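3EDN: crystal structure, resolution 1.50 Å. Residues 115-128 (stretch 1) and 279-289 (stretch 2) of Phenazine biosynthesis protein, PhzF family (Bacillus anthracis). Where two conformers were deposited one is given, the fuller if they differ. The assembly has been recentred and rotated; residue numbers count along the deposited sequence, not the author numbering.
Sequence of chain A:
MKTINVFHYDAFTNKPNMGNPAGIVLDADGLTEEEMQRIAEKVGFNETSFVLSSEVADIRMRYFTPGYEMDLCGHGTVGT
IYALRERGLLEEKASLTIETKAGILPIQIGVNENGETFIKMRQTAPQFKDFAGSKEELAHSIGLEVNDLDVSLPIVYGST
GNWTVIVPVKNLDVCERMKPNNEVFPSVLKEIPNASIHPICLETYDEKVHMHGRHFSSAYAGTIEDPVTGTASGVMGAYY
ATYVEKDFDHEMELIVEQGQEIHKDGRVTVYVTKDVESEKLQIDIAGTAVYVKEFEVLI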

# COMPACT_ATOMS: atom_id res chain seq x y z
N GLY A 115 9.66 -16.75 32.67
CA GLY A 115 10.53 -15.68 32.22
C GLY A 115 10.32 -15.34 30.75
O GLY A 115 11.01 -14.48 30.21
N GLU A 116 9.36 -16.01 30.13
CA GLU A 116 9.03 -15.82 28.72
C GLU A 116 8.11 -14.61 28.51
O GLU A 116 7.15 -14.44 29.26
N THR A 117 8.39 -13.81 27.49
CA THR A 117 7.54 -12.69 27.15
C THR A 117 6.22 -13.18 26.56
O THR A 117 6.20 -14.04 25.67
N PHE A 118 5.12 -12.65 27.10
CA PHE A 118 3.78 -12.96 26.63
C PHE A 118 3.12 -11.71 26.09
O PHE A 118 3.29 -10.62 26.63
N ILE A 119 2.37 -11.87 25.01
CA ILE A 119 1.66 -10.78 24.34
C ILE A 119 0.17 -11.02 24.54
O ILE A 119 -0.34 -12.09 24.16
N LYS A 120 -0.52 -10.04 25.11
CA LYS A 120 -1.91 -10.20 25.55
C LYS A 120 -2.80 -9.24 24.77
O LYS A 120 -2.46 -8.07 24.60
N MSE A 121 -3.95 -9.72 24.31
CA MSE A 121 -4.86 -8.86 23.55
C MSE A 121 -6.30 -9.19 23.90
O MSE A 121 -6.59 -10.27 24.42
N ARG A 122 -7.19 -8.23 23.64
CA ARG A 122 -8.61 -8.39 23.92
C ARG A 122 -9.34 -8.99 22.73
O ARG A 122 -9.09 -8.60 21.58
N GLN A 123 -10.26 -9.91 22.99
CA GLN A 123 -11.12 -10.42 21.93
C GLN A 123 -12.51 -9.82 22.07
O GLN A 123 -12.80 -9.11 23.02
N THR A 124 -13.36 -10.09 21.09
CA THR A 124 -14.74 -9.62 21.13
C THR A 124 -15.53 -10.42 22.17
O THR A 124 -15.27 -11.61 22.38
N ALA A 125 -16.48 -9.77 22.83
CA ALA A 125 -17.27 -10.44 23.86
C ALA A 125 -17.93 -11.71 23.32
O ALA A 125 -18.42 -11.73 22.20
N PRO A 126 -17.91 -12.79 24.12
CA PRO A 126 -18.40 -14.06 23.58
C PRO A 126 -19.90 -14.15 23.28
O PRO A 126 -20.73 -13.57 24.01
N GLN A 127 -20.22 -14.88 22.22
CA GLN A 127 -21.58 -15.24 21.85
C GLN A 127 -21.65 -16.75 21.70
O GLN A 127 -20.75 -17.37 21.13
N PHE A 128 -22.74 -17.34 22.20
CA PHE A 128 -23.01 -18.77 22.02
C PHE A 128 -24.40 -18.99 21.42
O PHE A 128 -25.33 -18.23 21.69
N GLU A 279 -22.48 -6.85 30.66
CA GLU A 279 -23.49 -7.84 30.33
C GLU A 279 -22.89 -9.18 29.92
O GLU A 279 -23.54 -10.21 30.05
N LYS A 280 -21.66 -9.16 29.43
CA LYS A 280 -21.00 -10.37 28.97
C LYS A 280 -19.65 -10.51 29.64
O LYS A 280 -19.10 -9.54 30.19
N LEU A 281 -19.08 -11.70 29.57
CA LEU A 281 -17.70 -11.90 30.00
C LEU A 281 -16.77 -11.10 29.10
O LEU A 281 -17.08 -10.81 27.94
N GLN A 282 -15.63 -10.71 29.67
CA GLN A 282 -14.56 -10.11 28.88
C GLN A 282 -13.52 -11.19 28.67
O GLN A 282 -13.16 -11.90 29.61
N ILE A 283 -13.06 -11.34 27.43
CA ILE A 283 -12.09 -12.38 27.08
C ILE A 283 -10.83 -11.75 26.54
O ILE A 283 -10.88 -10.98 25.58
N ASP A 284 -9.71 -12.06 27.19
CA ASP A 284 -8.39 -11.76 26.63
C ASP A 284 -7.64 -13.05 26.36
O ASP A 284 -7.84 -14.06 27.02
N ILE A 285 -6.73 -13.03 25.41
CA ILE A 285 -5.81 -14.16 25.28
C ILE A 285 -4.38 -13.66 25.28
O ILE A 285 -4.11 -12.47 25.00
N ALA A 286 -3.47 -14.55 25.64
CA ALA A 286 -2.05 -14.22 25.60
C ALA A 286 -1.26 -15.43 25.15
O ALA A 286 -1.62 -16.57 25.43
N GLY A 287 -0.14 -15.17 24.48
CA GLY A 287 0.71 -16.26 24.09
C GLY A 287 2.14 -15.77 24.06
O GLY A 287 2.41 -14.56 24.00
N THR A 288 3.05 -16.72 24.13
CA THR A 288 4.44 -16.43 23.83
C THR A 288 4.69 -16.85 22.39
O THR A 288 3.77 -17.27 21.68
N ALA A 289 5.94 -16.71 21.94
CA ALA A 289 6.31 -17.10 20.58
C ALA A 289 7.79 -17.41 20.56
O ALA A 289 8.50 -17.23 21.56

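The two stretches lie side by side as antiparallel strands, their N-to-C directions 159° apart, and together they bury 1021 Å² of surface. Backbone hydrogen bonds fix the register: Ile-119 N to Gly-287 O is 2.9 Å, Met-121 N to Ile-285 O is 2.8 Å, and Gln-123 N to Ile-283 O is 2.9 Å. This register sends Lys-120, Arg-122, Asp-284 and Ala-286 to one face of the sheet and Ile-119, Met-121 and Ile-285 to the other.

The clearest fit of bump to hollow is at Phe-118. Its chi1 of -94° lies between wells, and the ring packs with Thr-288 CB and Gly-287 C over one face and Ala-286 CB at its edge. Thr-288 CB sits 4.0 Å from the centroid of the Phe-118 ring and 29° off its normal, a CH-pi contact. Near the ring plane the small methyl of Ala-286 meets the edge, with Phe-118 CD2 to Ala-286 CB at 3.9 Å. Thr-288, in the t rotamer, also donates a hydrogen bond from OG1 to Thr-117 O at 2.7 Å. Water 1 ties this corner together: it donates to Thr-288 OG1 at 2.9 Å, to Glu-116 OE2 at 3.2 Å and to Ala-289 O at 2.7 Å.

The methyl of Ala-286 also packs beside Lys-120, whose CB lies 3.9 Å from Ala-286 CB. All four chi angles of Lys-120 are t, so the extended chain rises from the sheet while leaning over Asp-284, its CE 3.7 Å from Asp-284 CB. The charged ends stay apart, Lys-120 NZ being 4.5 Å from Asp-284 OD2, and water 2 bridges them: it accepts from Lys-120 NZ at 2.8 Å and donates to Asp-284 OD2 at 2.7 Å.

Asp-284 (chi1 m) divides its carboxylate between partners. Asp-284 OD1 receives Arg-122 NE at 2.8 Å in a salt bridge, near the guanidinium plane, while Asp-284 OD2 accepts from Gln-282 NE2 at 3.2 Å. Arg-122 reaches this position by following t at chi1 with p at chi2 and chi3, a bend that brings its end nearer the other strand. Gln-282 NE2 lies over one guanidinium face, 3.2 Å from Arg-122 NH2; both are donors, so this is packing without a hydrogen bond.

On the opposite face, Met-121, a selenomethionine with chi1 p, places CG 4.1 Å from Ile-285 CG1. Ile-285, also p at chi1, extends CD1 to 3.5 Å from Gln-123 NE2. Gln-123 (chi1 m) brings OE1 to 3.7 Å from Ile-283 CG2.

Beyond the paired strands, the Pro-126 ring packs against the other stretch, with CD 3.2 Å from Leu-281 O and 3.9 Å from Ile-283 CG1, and CG 4.2 Å from Leu-281 CB. Water 3 bridges the backbone here, donating to Gln-123 O at 2.9 Å and accepting from Ile-283 N at 2.8 Å. Lys-280, m at chi1 and chi2, passes Ala-125, CB to CB 4.0 Å, and donates from NZ to Pro-126 O at 3.1 Å.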

# COMPACT_ATOMS: atom_id res chain seq x y z
CB GLU A 116 8.30 -17.06 28.17
CG GLU A 116 9.01 -18.40 28.37
CD GLU A 116 8.34 -19.52 27.59
OE1 GLU A 116 7.31 -20.06 28.07
OE2 GLU A 116 8.83 -19.87 26.50
CB THR A 117 8.24 -11.74 26.17
OG1 THR A 117 9.34 -11.10 26.84
CG2 THR A 117 7.27 -10.70 25.64
CB PHE A 118 2.95 -13.52 27.80
CG PHE A 118 2.96 -15.01 27.89
CD1 PHE A 118 4.14 -15.72 28.13
CD2 PHE A 118 1.79 -15.72 27.69
CE1 PHE A 118 4.12 -17.12 28.18
CE2 PHE A 118 1.77 -17.09 27.74
CZ PHE A 118 2.93 -17.79 27.98
CB ILE A 119 1.94 -10.78 22.82
CG1 ILE A 119 3.45 -10.80 22.55
CG2 ILE A 119 1.26 -9.61 22.15
CD1 ILE A 119 4.24 -9.73 23.27
CB LYS A 120 -2.01 -9.92 27.05
CG LYS A 120 -3.39 -10.13 27.65
CD LYS A 120 -3.32 -9.88 29.17
CE LYS A 120 -4.69 -9.97 29.82
NZ LYS A 120 -4.59 -9.63 31.28
CB MSE A 121 -4.63 -9.00 22.04
CG MSE A 121 -4.84 -10.38 21.48
SE MSE A 121 -3.80 -10.67 19.82
CE MSE A 121 -2.07 -10.16 20.52
CB ARG A 122 -9.22 -7.02 24.23
CG ARG A 122 -10.74 -7.00 24.43
CD ARG A 122 -11.14 -7.47 25.83
NE ARG A 122 -10.37 -6.77 26.86
CZ ARG A 122 -10.62 -5.54 27.29
NH1 ARG A 122 -11.63 -4.84 26.79
NH2 ARG A 122 -9.85 -4.99 28.22
CB GLN A 123 -11.18 -11.94 21.98
CG GLN A 123 -9.82 -12.56 21.60
CD GLN A 123 -9.88 -14.07 21.48
OE1 GLN A 123 -10.79 -14.70 21.99
NE2 GLN A 123 -8.86 -14.65 20.83
CB THR A 124 -15.39 -9.75 19.74
OG1 THR A 124 -14.57 -9.07 18.77
CG2 THR A 124 -16.78 -9.13 19.73
CB ALA A 125 -18.34 -9.49 24.43
CB PRO A 126 -18.02 -15.08 24.67
CG PRO A 126 -17.87 -14.27 25.91
CD PRO A 126 -17.45 -12.90 25.51
CB GLN A 127 -21.94 -14.63 20.50
CG GLN A 127 -21.84 -13.13 20.45
CD GLN A 127 -22.10 -12.64 19.05
OE1 GLN A 127 -23.23 -12.66 18.58
NE2 GLN A 127 -21.04 -12.26 18.34
CB PHE A 128 -22.96 -19.49 23.36
CG PHE A 128 -21.58 -19.54 23.98
CD1 PHE A 128 -20.62 -20.41 23.50
CD2 PHE A 128 -21.28 -18.74 25.07
CE1 PHE A 128 -19.35 -20.46 24.07
CE2 PHE A 128 -20.02 -18.78 25.66
CZ PHE A 128 -19.05 -19.64 25.16
CB GLU A 279 -24.37 -7.35 29.18
CG GLU A 279 -25.22 -6.15 29.53
CD GLU A 279 -26.38 -5.95 28.57
OE1 GLU A 279 -26.42 -6.62 27.50
OE2 GLU A 279 -27.25 -5.13 28.89
CB LYS A 280 -20.78 -10.33 27.45
CG LYS A 280 -22.07 -10.35 26.60
CD LYS A 280 -22.64 -11.74 26.43
CE LYS A 280 -23.82 -11.77 25.43
NZ LYS A 280 -23.36 -11.93 24.00
CB LEU A 281 -17.32 -13.39 29.98
CG LEU A 281 -18.13 -14.34 30.87
CD1 LEU A 281 -17.82 -15.80 30.57
CD2 LEU A 281 -17.89 -14.06 32.34
CB GLN A 282 -13.95 -8.93 29.64
CG GLN A 282 -12.70 -8.37 29.00
CD GLN A 282 -12.09 -7.27 29.83
OE1 GLN A 282 -12.76 -6.31 30.20
NE2 GLN A 282 -10.79 -7.40 30.11
CB ILE A 283 -12.65 -13.38 26.03
CG1 ILE A 283 -13.89 -14.10 26.59
CG2 ILE A 283 -11.57 -14.39 25.60
CD1 ILE A 283 -13.58 -15.02 27.76
CB ASP A 284 -7.55 -10.94 27.62
CG ASP A 284 -8.25 -9.65 28.07
OD1 ASP A 284 -8.38 -8.72 27.26
OD2 ASP A 284 -8.65 -9.56 29.26
CB ILE A 285 -6.07 -15.00 24.00
CG1 ILE A 285 -5.78 -14.19 22.74
CG2 ILE A 285 -7.51 -15.53 23.99
CD1 ILE A 285 -5.45 -15.04 21.51
CB ALA A 286 -1.56 -13.76 26.97
CB THR A 288 5.42 -17.09 24.84
OG1 THR A 288 6.73 -16.49 24.68
CG2 THR A 288 5.51 -18.59 24.63
CB ALA A 289 5.99 -15.98 19.58
O HOH W 1 9.26 -17.77 24.13
O HOH W 2 -7.35 -9.72 31.62
O HOH W 3 -14.12 -9.58 25.51